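Local coordinates for protein acyl-CoA thioesterase (Alicyclobacillus acidocaldarius subsp. acidocaldarius, PDB 3RQB) that is of unknown function but, as a double-hotdog member of the acyl-CoA thioesterase family, probably hydrolyses acyl-CoA thioesters, at residues Ala64-Phe69 with Thr107-Phe112. Sequence-based numbering, arbitrary orientation.
Sequences ALTVNF and TATAVF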
# COMPACT_ATOMS: atom_id res chain seq x y z
N ALA B 64 0.77 -1.49 9.94
CA ALA B 64 0.83 -1.66 8.50
C ALA B 64 2.01 -2.53 8.09
O ALA B 64 3.00 -2.64 8.81
CB ALA B 64 0.93 -0.30 7.82
N LEU B 65 1.87 -3.16 6.92
CA LEU B 65 2.95 -3.94 6.31
C LEU B 65 2.98 -3.74 4.80
O LEU B 65 1.94 -3.80 4.13
CB LEU B 65 2.79 -5.42 6.62
CG LEU B 65 3.89 -6.27 5.98
CD1 LEU B 65 5.29 -5.72 6.29
CD2 LEU B 65 3.80 -7.74 6.40
N THR B 66 4.18 -3.50 4.27
CA THR B 66 4.41 -3.46 2.84
C THR B 66 5.55 -4.41 2.55
O THR B 66 6.64 -4.25 3.10
CB THR B 66 4.79 -2.05 2.35
OG1 THR B 66 3.65 -1.17 2.44
CG2 THR B 66 5.30 -2.10 0.92
N VAL B 67 5.29 -5.41 1.71
CA VAL B 67 6.30 -6.38 1.32
C VAL B 67 6.55 -6.24 -0.15
O VAL B 67 5.61 -6.27 -0.94
CB VAL B 67 5.83 -7.83 1.55
CG1 VAL B 67 6.89 -8.81 1.05
CG2 VAL B 67 5.50 -8.09 3.01
N ASN B 68 7.81 -6.11 -0.52
CA ASN B 68 8.20 -6.08 -1.92
C ASN B 68 8.98 -7.34 -2.28
O ASN B 68 9.97 -7.66 -1.61
CB ASN B 68 9.04 -4.83 -2.19
CG ASN B 68 8.47 -3.61 -1.49
OD1 ASN B 68 9.10 -3.03 -0.60
ND2 ASN B 68 7.26 -3.23 -1.87
N PHE B 69 8.53 -8.06 -3.31
CA PHE B 69 9.22 -9.28 -3.70
C PHE B 69 10.24 -8.99 -4.80
O PHE B 69 9.89 -8.77 -5.97
CB PHE B 69 8.22 -10.33 -4.18
CG PHE B 69 7.06 -10.56 -3.23
CD1 PHE B 69 7.05 -11.66 -2.38
CD2 PHE B 69 5.98 -9.69 -3.20
CE1 PHE B 69 5.99 -11.88 -1.50
CE2 PHE B 69 4.91 -9.90 -2.32
CZ PHE B 69 4.91 -10.99 -1.48
N THR B 107 11.98 -7.68 0.60
CA THR B 107 12.05 -6.59 1.58
C THR B 107 10.67 -6.14 2.05
O THR B 107 9.67 -6.31 1.35
CB THR B 107 12.81 -5.33 1.07
OG1 THR B 107 11.97 -4.54 0.22
CG2 THR B 107 14.09 -5.74 0.34
N ALA B 108 10.64 -5.56 3.24
CA ALA B 108 9.38 -5.15 3.83
C ALA B 108 9.59 -3.99 4.79
O ALA B 108 10.68 -3.82 5.34
CB ALA B 108 8.73 -6.33 4.56
N THR B 109 8.55 -3.19 4.97
CA THR B 109 8.56 -2.18 6.01
C THR B 109 7.31 -2.38 6.86
O THR B 109 6.27 -2.82 6.36
CB THR B 109 8.62 -0.73 5.43
OG1 THR B 109 7.44 -0.46 4.66
CG2 THR B 109 9.85 -0.53 4.56
N ALA B 110 7.42 -2.10 8.15
CA ALA B 110 6.29 -2.29 9.04
C ALA B 110 6.17 -1.18 10.06
O ALA B 110 7.16 -0.56 10.48
CB ALA B 110 6.37 -3.65 9.73
N VAL B 111 4.93 -0.94 10.47
CA VAL B 111 4.67 0.04 11.50
C VAL B 111 3.97 -0.64 12.66
O VAL B 111 2.92 -1.25 12.48
CB VAL B 111 3.79 1.16 10.96
CG1 VAL B 111 3.69 2.28 11.98
CG2 VAL B 111 4.35 1.67 9.64
N PHE B 112 4.57 -0.54 13.84
CA PHE B 112 3.95 -1.02 15.07
C PHE B 112 3.57 0.17 15.92
O PHE B 112 4.21 1.21 15.85
CB PHE B 112 4.91 -1.88 15.87
CG PHE B 112 5.08 -3.25 15.33
CD1 PHE B 112 5.72 -3.46 14.12
CD2 PHE B 112 4.60 -4.34 16.03
CE1 PHE B 112 5.88 -4.74 13.62
CE2 PHE B 112 4.76 -5.62 15.53
CZ PHE B 112 5.40 -5.82 14.33
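Six backbone hydrogen bonds, two at each of the pairs Asn68-Thr107, Thr66-Thr109 and Ala64-Val111, zip strands 61-69 and 103-113 together antiparallel. At Asn68-Thr107 both bonds run nearly along the C=O axes, with Asn68 N 2.6 Å from Thr107 O. In the middle, Thr66 N reaches Thr109 O at 3.0 Å, and both bonds of this pair lie in the carbonyl planes. The ladder slackens at Ala64: Val111 N sits above the plane of the Ala64 carbonyl, and the return bond from Ala64 N to Val111 O, 3.3 Å, is weak. At the intervening pairs Leu65-Ala110 and Val67-Ala108, CA-H groups lean on the same carbonyls.

The two faces differ in character. One carries Thr66, Asn68, Thr107 and Thr109, with Ala64 and Val111 at its end, and packs on the second subunit through Ala64, Thr66, Asn68 and Thr109. Asn68 has CG anti to its carbonyl carbon (chi1 -42°), so its amide crosses Thr107 obliquely; OD1 accepts a hydrogen bond from Thr109 OG1 of the second subunit, and ND2 bonds weakly to Thr210. Thr66 OG1 pairs with Thr212. An alanine in place of Asn68 would remove both amide bonds and would probably weaken the join across the dimer interface.

The other face is apolar and packs beneath helix 41-53. Leu65, with CG anti to N (chi1 179°), swings CD1 across to Ala108 CB (3.9 Å) and Ala110 CB (4.2 Å). Val67 CG2 lies alongside Ala108 CB at 4.0 Å, and the helix contributes Ala45 over Val67 and Met48 over Ala108. This is the hotdog pattern, a strand layer wrapped on a helix: apolar side chains, Val67 and Ala108 among them, meet the helix on one side, while buried hydroxyls and amides join subunits on the other.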